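Local coordinates for protein multicopper oxidase (PDB 6VOW) that probably couples the one-electron oxidation of phenolic, laccase-type substrates to the four-electron reduction of dioxygen to water at a copper centre, at residues Thr91-His96 against Phe133-His138; Pro389-Gly394 against His438-Asp443; Leu167-Lys172 against Leu221-Leu226. All coordinates share one frame; numbering follows the deposited sequence.

Contact 1 of 3, residues Thr91-His96 against Phe133-His138. With CU (copper (II) ion), chain C; C2O (Cu-O-Cu linkage), chain B.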
loop_
_atom_site.group_PDB
_atom_site.type_symbol
_atom_site.label_atom_id
_atom_site.label_comp_id
_atom_site.label_asym_id
_atom_site.label_seq_id
_atom_site.Cartn_x
_atom_site.Cartn_y
_atom_site.Cartn_z
ATOM N N THR A 91 -17.197 1.415 -9.154
ATOM C CA THR A 91 -15.968 1.295 -8.373
ATOM C C THR A 91 -15.908 -0.142 -7.872
ATOM O O THR A 91 -16.850 -0.897 -8.013
ATOM C CB THR A 91 -15.892 2.434 -7.309
ATOM O OG1 THR A 91 -14.631 2.477 -6.635
ATOM C CG2 THR A 91 -17.008 2.341 -6.356
ATOM N N THR A 92 -14.756 -0.541 -7.414
ATOM C CA THR A 92 -14.605 -1.777 -6.716
ATOM C C THR A 92 -13.748 -1.383 -5.484
ATOM O O THR A 92 -13.379 -0.206 -5.310
ATOM C CB THR A 92 -13.780 -2.788 -7.506
ATOM O OG1 THR A 92 -12.455 -2.255 -7.681
ATOM C CG2 THR A 92 -14.451 -3.206 -8.861
ATOM N N ILE A 93 -13.453 -2.388 -4.662
ATOM C CA ILE A 93 -12.493 -2.243 -3.540
ATOM C C ILE A 93 -11.562 -3.364 -3.691
ATOM O O ILE A 93 -11.974 -4.521 -3.722
ATOM C CB ILE A 93 -13.106 -2.276 -2.116
ATOM C CG1 ILE A 93 -13.956 -1.030 -1.947
ATOM C CG2 ILE A 93 -11.989 -2.169 -1.051
ATOM C CD1 ILE A 93 -14.766 -0.983 -0.642
ATOM N N HIS A 94 -10.312 -3.003 -3.934
ATOM C CA HIS A 94 -9.247 -3.978 -3.941
ATOM C C HIS A 94 -8.505 -3.914 -2.620
ATOM O O HIS A 94 -8.299 -2.838 -2.107
ATOM C CB HIS A 94 -8.298 -3.700 -5.103
ATOM C CG HIS A 94 -6.992 -4.421 -4.985
ATOM N ND1 HIS A 94 -6.849 -5.781 -5.178
ATOM C CD2 HIS A 94 -5.756 -3.947 -4.730
ATOM C CE1 HIS A 94 -5.585 -6.124 -4.958
ATOM N NE2 HIS A 94 -4.908 -5.021 -4.723
ATOM N N TRP A 95 -8.134 -5.066 -2.074
ATOM C CA TRP A 95 -7.676 -5.164 -0.666
ATOM C C TRP A 95 -6.212 -5.486 -0.791
ATOM O O TRP A 95 -5.777 -6.688 -0.985
ATOM C CB TRP A 95 -8.447 -6.196 0.124
ATOM C CG TRP A 95 -9.876 -5.943 0.077
ATOM C CD1 TRP A 95 -10.752 -6.423 -0.829
ATOM C CD2 TRP A 95 -10.632 -5.129 0.980
ATOM N NE1 TRP A 95 -12.006 -5.941 -0.574
ATOM C CE2 TRP A 95 -11.980 -5.158 0.539
ATOM C CE3 TRP A 95 -10.310 -4.360 2.105
ATOM C CZ2 TRP A 95 -13.010 -4.440 1.190
ATOM C CZ3 TRP A 95 -11.353 -3.663 2.786
ATOM C CH2 TRP A 95 -12.672 -3.689 2.309
ATOM N N HIS A 96 -5.471 -4.361 -0.811
ATOM C CA HIS A 96 -4.033 -4.333 -1.202
ATOM C C HIS A 96 -3.248 -5.104 -0.187
ATOM O O HIS A 96 -3.124 -4.679 0.959
ATOM C CB HIS A 96 -3.484 -2.872 -1.318
ATOM C CG HIS A 96 -2.035 -2.815 -1.755
ATOM N ND1 HIS A 96 -1.610 -2.203 -2.913
ATOM C CD2 HIS A 96 -0.919 -3.340 -1.195
ATOM C CE1 HIS A 96 -0.302 -2.301 -3.019
ATOM N NE2 HIS A 96 0.134 -3.016 -1.998
ATOM N N PHE A 133 -2.307 -3.243 5.792
ATOM C CA PHE A 133 -2.670 -3.429 4.388
ATOM C C PHE A 133 -3.406 -2.169 4.101
ATOM O O PHE A 133 -3.498 -1.240 4.971
ATOM C CB PHE A 133 -3.501 -4.739 4.203
ATOM C CG PHE A 133 -2.738 -5.908 4.572
ATOM C CD1 PHE A 133 -1.792 -6.387 3.759
ATOM C CD2 PHE A 133 -2.817 -6.390 5.872
ATOM C CE1 PHE A 133 -0.987 -7.438 4.150
ATOM C CE2 PHE A 133 -2.004 -7.387 6.307
ATOM C CZ PHE A 133 -1.096 -7.948 5.425
ATOM N N TRP A 134 -3.937 -2.105 2.906
ATOM C CA TRP A 134 -4.875 -0.980 2.609
ATOM C C TRP A 134 -5.816 -1.391 1.529
ATOM O O TRP A 134 -5.684 -2.476 0.919
ATOM C CB TRP A 134 -4.132 0.342 2.223
ATOM C CG TRP A 134 -3.246 0.308 1.047
ATOM C CD1 TRP A 134 -2.205 -0.506 0.820
ATOM C CD2 TRP A 134 -3.360 1.153 -0.080
ATOM N NE1 TRP A 134 -1.657 -0.208 -0.379
ATOM C CE2 TRP A 134 -2.337 0.844 -0.929
ATOM C CE3 TRP A 134 -4.210 2.191 -0.403
ATOM C CZ2 TRP A 134 -2.179 1.469 -2.139
ATOM C CZ3 TRP A 134 -4.028 2.855 -1.567
ATOM C CH2 TRP A 134 -2.990 2.525 -2.414
ATOM N N TYR A 135 -6.721 -0.500 1.242
ATOM C CA TYR A 135 -7.759 -0.758 0.270
ATOM C C TYR A 135 -8.030 0.477 -0.570
ATOM O O TYR A 135 -7.993 1.628 -0.093
ATOM C CB TYR A 135 -9.025 -1.219 1.030
ATOM C CG TYR A 135 -9.652 -0.191 1.943
ATOM C CD1 TYR A 135 -10.687 0.582 1.483
ATOM C CD2 TYR A 135 -9.272 -0.051 3.270
ATOM C CE1 TYR A 135 -11.309 1.526 2.266
ATOM C CE2 TYR A 135 -9.923 0.887 4.087
ATOM C CZ TYR A 135 -10.949 1.671 3.536
ATOM O OH TYR A 135 -11.615 2.633 4.217
ATOM N N HIS A 136 -8.411 0.212 -1.792
ATOM C CA HIS A 136 -8.651 1.282 -2.730
ATOM C C HIS A 136 -9.307 0.699 -3.948
ATOM O O HIS A 136 -9.361 -0.485 -4.076
ATOM C CB HIS A 136 -7.311 1.929 -3.132
ATOM C CG HIS A 136 -6.357 0.974 -3.749
ATOM N ND1 HIS A 136 -6.448 0.546 -5.055
ATOM C CD2 HIS A 136 -5.289 0.345 -3.217
ATOM C CE1 HIS A 136 -5.461 -0.304 -5.307
ATOM N NE2 HIS A 136 -4.728 -0.423 -4.204
ATOM N N PRO A 137 -9.833 1.546 -4.828
ATOM C CA PRO A 137 -10.479 1.018 -6.028
ATOM C C PRO A 137 -9.507 0.496 -6.942
ATOM O O PRO A 137 -8.320 0.786 -6.808
ATOM C CB PRO A 137 -11.155 2.246 -6.654
ATOM C CG PRO A 137 -11.384 3.120 -5.488
ATOM C CD PRO A 137 -10.212 2.942 -4.606
ATOM N N HIS A 138 -10.012 -0.297 -7.869
ATOM C CA HIS A 138 -9.231 -0.724 -9.000
ATOM C C HIS A 138 -9.939 -0.418 -10.325
ATOM O O HIS A 138 -9.835 -1.162 -11.261
ATOM C CB HIS A 138 -8.960 -2.183 -8.869
ATOM C CG HIS A 138 -7.575 -2.508 -9.193
ATOM N ND1 HIS A 138 -7.143 -2.580 -10.494
ATOM C CD2 HIS A 138 -6.490 -2.634 -8.408
ATOM C CE1 HIS A 138 -5.849 -2.823 -10.503
ATOM N NE2 HIS A 138 -5.444 -2.881 -9.255
HETATM CU CU CU C . -2.913 -5.058 -4.877
HETATM CU CU2 C2O B . -2.912 -1.278 -4.249
HETATM CU CU3 C2O B . -3.549 -3.421 -8.267
HETATM O O1 C2O B . -3.072 -2.360 -6.281
#

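Contact 2 of 3, residues Pro389-Gly394 against His438-Asp443. With CU (copper (II) ion), chain C; CU (copper (II) ion), chain D; C2O (Cu-O-Cu linkage), chain B.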
loop_
_atom_site.group_PDB
_atom_site.type_symbol
_atom_site.label_atom_id
_atom_site.label_comp_id
_atom_site.label_asym_id
_atom_site.label_seq_id
_atom_site.Cartn_x
_atom_site.Cartn_y
_atom_site.Cartn_z
ATOM N N PRO A 389 7.175 1.291 -8.089
ATOM C CA PRO A 389 6.763 0.362 -6.977
ATOM C C PRO A 389 5.904 -0.751 -7.558
ATOM O O PRO A 389 4.699 -0.572 -7.898
ATOM C CB PRO A 389 5.959 1.272 -6.049
ATOM C CG PRO A 389 5.341 2.242 -7.027
ATOM C CD PRO A 389 6.477 2.559 -7.969
ATOM N N ILE A 390 6.571 -1.876 -7.752
ATOM C CA ILE A 390 5.992 -2.906 -8.525
ATOM C C ILE A 390 5.268 -3.803 -7.596
ATOM O O ILE A 390 5.877 -4.392 -6.673
ATOM C CB ILE A 390 7.010 -3.727 -9.236
ATOM C CG1 ILE A 390 7.808 -2.838 -10.259
ATOM C CG2 ILE A 390 6.305 -4.930 -9.906
ATOM C CD1 ILE A 390 7.111 -2.475 -11.521
ATOM N N HIS A 391 4.014 -4.007 -7.920
ATOM C CA HIS A 391 3.115 -4.732 -7.033
ATOM C C HIS A 391 2.463 -5.961 -7.693
ATOM O O HIS A 391 2.136 -5.951 -8.873
ATOM C CB HIS A 391 2.121 -3.698 -6.608
ATOM C CG HIS A 391 0.981 -4.244 -5.867
ATOM N ND1 HIS A 391 1.095 -4.726 -4.583
ATOM C CD2 HIS A 391 -0.326 -4.344 -6.195
ATOM C CE1 HIS A 391 -0.088 -5.140 -4.162
ATOM N NE2 HIS A 391 -0.959 -4.911 -5.114
ATOM N N LEU A 392 2.299 -7.039 -6.956
ATOM C CA LEU A 392 1.610 -8.243 -7.459
ATOM C C LEU A 392 0.396 -8.494 -6.580
ATOM O O LEU A 392 0.524 -8.554 -5.385
ATOM C CB LEU A 392 2.536 -9.402 -7.322
ATOM C CG LEU A 392 2.046 -10.720 -7.823
ATOM C CD1 LEU A 392 1.549 -10.605 -9.286
ATOM C CD2 LEU A 392 3.197 -11.654 -7.671
ATOM N N HIS A 393 -0.765 -8.675 -7.193
ATOM C CA HIS A 393 -1.918 -9.098 -6.499
ATOM C C HIS A 393 -1.848 -10.536 -6.133
ATOM O O HIS A 393 -1.136 -11.341 -6.809
ATOM C CB HIS A 393 -3.040 -9.065 -7.434
ATOM C CG HIS A 393 -3.468 -7.721 -7.749
ATOM N ND1 HIS A 393 -4.788 -7.403 -7.934
ATOM C CD2 HIS A 393 -2.766 -6.575 -7.834
ATOM C CE1 HIS A 393 -4.893 -6.107 -8.121
ATOM N NE2 HIS A 393 -3.677 -5.598 -8.060
ATOM N N GLY A 394 -2.634 -10.865 -5.099
ATOM C CA GLY A 394 -2.998 -12.247 -4.837
ATOM C C GLY A 394 -2.018 -13.034 -4.060
ATOM O O GLY A 394 -2.388 -14.039 -3.502
ATOM N N HIS A 438 1.609 -4.838 -11.503
ATOM C CA HIS A 438 1.682 -3.499 -11.995
ATOM C C HIS A 438 2.486 -2.521 -11.109
ATOM O O HIS A 438 2.751 -2.734 -9.890
ATOM C CB HIS A 438 0.269 -2.998 -12.309
ATOM C CG HIS A 438 -0.505 -2.668 -11.084
ATOM N ND1 HIS A 438 -0.318 -1.499 -10.400
ATOM C CD2 HIS A 438 -1.358 -3.403 -10.341
ATOM C CE1 HIS A 438 -1.073 -1.485 -9.326
ATOM N NE2 HIS A 438 -1.710 -2.627 -9.273
ATOM N N CYS A 439 2.904 -1.417 -11.747
ATOM C CA CYS A 439 3.551 -0.369 -11.017
ATOM C C CYS A 439 2.423 0.292 -10.260
ATOM O O CYS A 439 1.303 0.479 -10.803
ATOM C CB CYS A 439 4.229 0.655 -11.916
ATOM S SG CYS A 439 4.678 2.123 -10.955
ATOM N N HIS A 440 2.688 0.632 -9.006
ATOM C CA HIS A 440 1.638 1.256 -8.156
ATOM C C HIS A 440 1.640 2.825 -8.143
ATOM O O HIS A 440 0.998 3.499 -7.281
ATOM C CB HIS A 440 1.672 0.616 -6.776
ATOM C CG HIS A 440 0.291 0.451 -6.189
ATOM N ND1 HIS A 440 -0.456 1.535 -5.775
ATOM C CD2 HIS A 440 -0.507 -0.641 -6.049
ATOM C CE1 HIS A 440 -1.647 1.109 -5.388
ATOM N NE2 HIS A 440 -1.693 -0.210 -5.520
ATOM N N VAL A 441 2.362 3.399 -9.121
ATOM C CA VAL A 441 2.290 4.829 -9.425
ATOM C C VAL A 441 1.152 4.745 -10.380
ATOM O O VAL A 441 1.251 4.054 -11.442
ATOM C CB VAL A 441 3.570 5.380 -10.083
ATOM C CG1 VAL A 441 3.330 6.757 -10.657
ATOM C CG2 VAL A 441 4.700 5.505 -9.040
ATOM N N ILE A 442 0.035 5.337 -9.953
ATOM C CA ILE A 442 -1.258 5.038 -10.585
ATOM C C ILE A 442 -1.293 5.471 -12.047
ATOM O O ILE A 442 -1.833 4.779 -12.888
ATOM C CB ILE A 442 -2.459 5.653 -9.819
ATOM C CG1 ILE A 442 -2.477 5.250 -8.322
ATOM C CG2 ILE A 442 -3.760 5.290 -10.532
ATOM C CD1 ILE A 442 -2.591 3.730 -8.076
ATOM N N ASP A 443 -0.696 6.599 -12.336
ATOM C CA ASP A 443 -0.325 7.011 -13.722
ATOM C C ASP A 443 0.394 6.031 -14.587
ATOM O O ASP A 443 0.055 5.884 -15.733
ATOM C CB ASP A 443 0.627 8.191 -13.624
ATOM C CG ASP A 443 -0.063 9.445 -13.697
ATOM O OD1 ASP A 443 -1.287 9.469 -13.506
ATOM O OD2 ASP A 443 0.617 10.425 -13.991
HETATM CU CU CU C . -2.913 -5.058 -4.877
HETATM CU CU CU D . 6.069 3.122 -12.363
HETATM CU CU2 C2O B . -2.912 -1.278 -4.249
HETATM CU CU3 C2O B . -3.549 -3.421 -8.267
HETATM O O1 C2O B . -3.072 -2.360 -6.281
#

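Contact 3 of 3, residues Leu167-Lys172 against Leu221-Leu226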
loop_
_atom_site.group_PDB
_atom_site.type_symbol
_atom_site.label_atom_id
_atom_site.label_comp_id
_atom_site.label_asym_id
_atom_site.label_seq_id
_atom_site.Cartn_x
_atom_site.Cartn_y
_atom_site.Cartn_z
ATOM N N LEU A 167 -0.161 3.708 16.494
ATOM C CA LEU A 167 -0.701 4.879 15.867
ATOM C C LEU A 167 -0.660 4.625 14.373
ATOM O O LEU A 167 0.373 4.224 13.853
ATOM C CB LEU A 167 0.227 6.036 16.163
ATOM C CG LEU A 167 -0.258 7.388 15.738
ATOM C CD1 LEU A 167 -1.550 7.761 16.477
ATOM C CD2 LEU A 167 0.843 8.366 16.063
ATOM N N SER A 168 -1.773 4.859 13.717
ATOM C CA SER A 168 -1.872 4.745 12.288
ATOM C C SER A 168 -1.628 6.091 11.604
ATOM O O SER A 168 -2.247 7.099 11.970
ATOM C CB SER A 168 -3.255 4.263 11.881
ATOM O OG SER A 168 -3.457 2.939 12.328
ATOM N N LEU A 169 -0.729 6.093 10.606
ATOM C CA LEU A 169 -0.317 7.316 9.799
ATOM C C LEU A 169 -0.521 7.044 8.350
ATOM O O LEU A 169 0.198 6.237 7.795
ATOM C CB LEU A 169 1.165 7.688 10.007
ATOM C CG LEU A 169 1.315 8.720 11.115
ATOM C CD1 LEU A 169 0.524 8.372 12.350
ATOM C CD2 LEU A 169 2.758 8.837 11.475
ATOM N N SER A 170 -1.522 7.684 7.770
ATOM C CA SER A 170 -1.849 7.485 6.352
ATOM C C SER A 170 -1.391 8.714 5.589
ATOM O O SER A 170 -1.905 9.802 5.796
ATOM C CB SER A 170 -3.359 7.278 6.168
ATOM O OG SER A 170 -3.786 6.009 6.672
ATOM N N LEU A 171 -0.378 8.513 4.760
ATOM C CA LEU A 171 0.190 9.574 3.951
ATOM C C LEU A 171 -0.515 9.711 2.633
ATOM O O LEU A 171 -0.722 8.748 1.942
ATOM C CB LEU A 171 1.616 9.208 3.612
ATOM C CG LEU A 171 2.490 9.160 4.871
ATOM C CD1 LEU A 171 3.801 8.449 4.590
ATOM C CD2 LEU A 171 2.745 10.584 5.248
ATOM N N LYS A 172 -0.811 10.948 2.273
ATOM C CA LYS A 172 -1.368 11.235 0.975
ATOM C C LYS A 172 -0.955 12.629 0.516
ATOM O O LYS A 172 -1.047 13.633 1.280
ATOM C CB LYS A 172 -2.900 11.077 0.979
ATOM C CG LYS A 172 -3.459 11.043 -0.428
ATOM C CD LYS A 172 -4.923 10.757 -0.447
ATOM C CE LYS A 172 -5.215 9.951 -1.700
ATOM N NZ LYS A 172 -5.123 10.759 -2.930
ATOM N N LEU A 221 4.216 2.667 15.054
ATOM C CA LEU A 221 3.659 3.617 14.096
ATOM C C LEU A 221 3.421 2.838 12.860
ATOM O O LEU A 221 4.348 2.259 12.258
ATOM C CB LEU A 221 4.668 4.742 13.762
ATOM C CG LEU A 221 5.175 5.621 14.869
ATOM C CD1 LEU A 221 6.082 6.685 14.270
ATOM C CD2 LEU A 221 3.980 6.228 15.528
ATOM N N ARG A 222 2.180 2.772 12.505
ATOM C CA ARG A 222 1.787 2.032 11.299
ATOM C C ARG A 222 1.763 3.085 10.205
ATOM O O ARG A 222 0.975 4.009 10.290
ATOM C CB ARG A 222 0.368 1.441 11.486
ATOM C CG ARG A 222 0.283 0.456 12.628
ATOM C CD ARG A 222 -1.156 0.041 12.832
ATOM N NE ARG A 222 -1.357 -0.990 13.888
ATOM C CZ ARG A 222 -1.133 -2.291 13.751
ATOM N NH1 ARG A 222 -0.626 -2.785 12.696
ATOM N NH2 ARG A 222 -1.390 -3.140 14.759
ATOM N N LEU A 223 2.632 2.943 9.205
ATOM C CA LEU A 223 2.820 4.008 8.177
ATOM C C LEU A 223 2.321 3.454 6.899
ATOM O O LEU A 223 2.820 2.416 6.423
ATOM C CB LEU A 223 4.277 4.324 8.053
ATOM C CG LEU A 223 4.675 5.234 9.229
ATOM C CD1 LEU A 223 6.123 5.030 9.634
ATOM C CD2 LEU A 223 4.487 6.655 8.786
ATOM N N PHE A 224 1.305 4.110 6.373
ATOM C CA PHE A 224 0.671 3.721 5.127
ATOM C C PHE A 224 0.875 4.814 4.084
ATOM O O PHE A 224 0.539 5.987 4.303
ATOM C CB PHE A 224 -0.844 3.539 5.290
ATOM C CG PHE A 224 -1.264 2.643 6.408
ATOM C CD1 PHE A 224 -1.334 3.109 7.688
ATOM C CD2 PHE A 224 -1.638 1.347 6.159
ATOM C CE1 PHE A 224 -1.807 2.264 8.693
ATOM C CE2 PHE A 224 -2.018 0.487 7.161
ATOM C CZ PHE A 224 -2.169 0.977 8.432
ATOM N N ASN A 225 1.406 4.429 2.947
ATOM C CA ASN A 225 1.520 5.403 1.866
ATOM C C ASN A 225 0.289 5.201 0.992
ATOM O O ASN A 225 0.198 4.226 0.206
ATOM C CB ASN A 225 2.839 5.230 1.097
ATOM C CG ASN A 225 2.932 6.196 -0.102
ATOM O OD1 ASN A 225 1.919 6.721 -0.584
ATOM N ND2 ASN A 225 4.160 6.431 -0.576
ATOM N N LEU A 226 -0.685 6.093 1.162
ATOM C CA LEU A 226 -1.877 5.963 0.447
ATOM C C LEU A 226 -1.864 6.829 -0.773
ATOM O O LEU A 226 -2.902 6.971 -1.391
ATOM C CB LEU A 226 -3.117 6.216 1.319
ATOM C CG LEU A 226 -3.146 5.430 2.599
ATOM C CD1 LEU A 226 -4.485 5.692 3.252
ATOM C CD2 LEU A 226 -3.010 3.929 2.363
#

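Contact 1 of 3, residues Thr91-His96 against Phe133-His138
His-94 and His-96 pair with His-136 and Trp-134 as the strands 94-96 and 133-136 run antiparallel, their axes 4.6 Å apart at closest approach. Both are hydrogen-bonded pairs: His-94 N donates to His-136 O at 2.7 Å and His-136 N donates back to His-94 O; His-96 N donates to Trp-134 O, whereas the reverse bond is weak. Beyond the strand end, His-138 N reaches Thr-92 OG1 (3.1 Å), a hydroxyl also bonded to Gly-106.

The alternation puts His-94, His-96, Trp-134 and His-136 on one face. His-96, its CG anti to the backbone N, forms an offset stack with the five-membered ring of Trp-134, planes 30° apart, Trp-134 NE1 3.0 Å from His-96 CG. His-138 turns its ring edge to the face of His-94, at 80°. On the other face, Tyr-135 CB packs at 3.6 Å against Trp-95 CE3.

Two His-X-His pairs result, as in the trinuclear cluster of multicopper oxidases. His-94 NE2 binds the separate ion with His-391; His-96 ND1 and His-136 NE2 share CU2 with His-440; His-138 NE2 takes CU3. Asp-105 O and Asp-413 position His-94 and His-96. His-136 ND1 donates to Pro-137 O (2.6 Å), consistent with NE2 meeting copper.

Contact 2 of 3, residues Pro389-Gly394 against His438-Asp443
His-391 and His-438 meet ring to ring, the edge of His-391 turned in an offset manner toward the face of His-438 with their planes at 72°. His-391 is itself approached on a face by the edge of His-440, planes at 80°, and the in-plane rim of His-440 brings its CD2 to 3.7 Å from His-391 CD2. His-393 and His-438 sit rim to rim instead, while the separate copper ion lies above one face of the His-393 ring, offset toward its rim. That ion is bound by His-391 NE2 at 2.0 Å, an approach made with CG anti to the backbone N (chi1 171°). CU3 of the Cu-O-Cu group is held by both His-393 NE2 and His-438 NE2, and CU2 by His-440 NE2. Thr-414 OG1 bonds to His-391 ND1, and Asp-105 OD2 to His-393 ND1.

The sequence His-438, Cys-439, His-440 is the His-Cys-His motif of multicopper oxidases, in which the two histidines face the trinuclear cluster and the cysteine between them faces the type 1 copper. Here alternation along the strand sends Cys-439 SG to the opposite side, where it binds the other copper at 2.2 Å together with His-388 and His-444. Val-441 N donates to the same sulfur over 3.2 Å, giving it a second partner beside copper.

The backbones hold this register antiparallel: His-391 and His-438 exchange two hydrogen bonds, and His-440 N reaches Pro-389 O at 2.6 Å. Pro-389 CD packs beside Cys-439 SG (3.5 Å) and Val-441 CG2 (3.6 Å).

Contact 3 of 3, residues Leu167-Lys172 against Leu221-Leu226
Leu-167 to Leu-171 pair one to one with Leu-221 to Asn-225 in parallel, the strand axes 4.6 Å apart and 17° from exact alignment, in the six-stranded sheet of what is probably the middle cupredoxin-like domain. Leu-167 O, Leu-169 O and Leu-171 O accept from Arg-222, Phe-224 and Leu-226 N, and Leu-169 N and Leu-171 N donate back to Arg-222 O and Phe-224 O. Three of the five are nearly straight, as with Phe-224 N to Leu-169 O (2.8 Å, 174°); the last, at Leu-226 N, bends to 142° where the strand ends.

Apolar contacts run along a face that is mostly leucine, with Asn-225 at its end. The side chains of Leu-167 and Leu-221 run alongside each other, CB of the first 3.8 Å from CD2 of the second, and Leu-169 CB meets Leu-223 CD2 likewise at 3.7 Å. Leu-223 continues onto Leu-234 in strand 232-235 of the five-stranded sheet.

On the other face Phe-224 turns its ring edge to Leu-169 O, with CD1 at 3.5 Å. Arg-222 CD passes Ser-168 OG at 3.7 Å. Just past the strand end, Leu-226 CD1 reaches Ser-170 OG (3.5 Å).

Thus the five bonds satisfy the groups they engage, though Leu-226 O is buried without a partner; Arg-222 bridges to Glu-166 of the partner strand and to Asn-132, while Ser-168 reaches Glu-70.

Overall arrangement
The contacts follow the chain as 1, 3, 2, each pairing neighbouring strands of a different sheet. Contact 1 lies in the sheet containing strands 94-96 and 131-136, contact 2 in that of 388-392 and 433-439, contact 3 in the six-stranded sheet between them in sequence. Contacts 1 and 2, centres about 12 Å apart, touch directly (His-96 NE2 to His-391 CE1, 3.0 Å) and together enclose the copper cluster, as expected when the first and last cupredoxin-like domains of a laccase share it. Contact 3 is about 16 Å from contact 1 between centres but touches it through Phe-224 and Leu-226; from contact 2 it stays about 7 Å away at the nearest atoms, and it binds no copper.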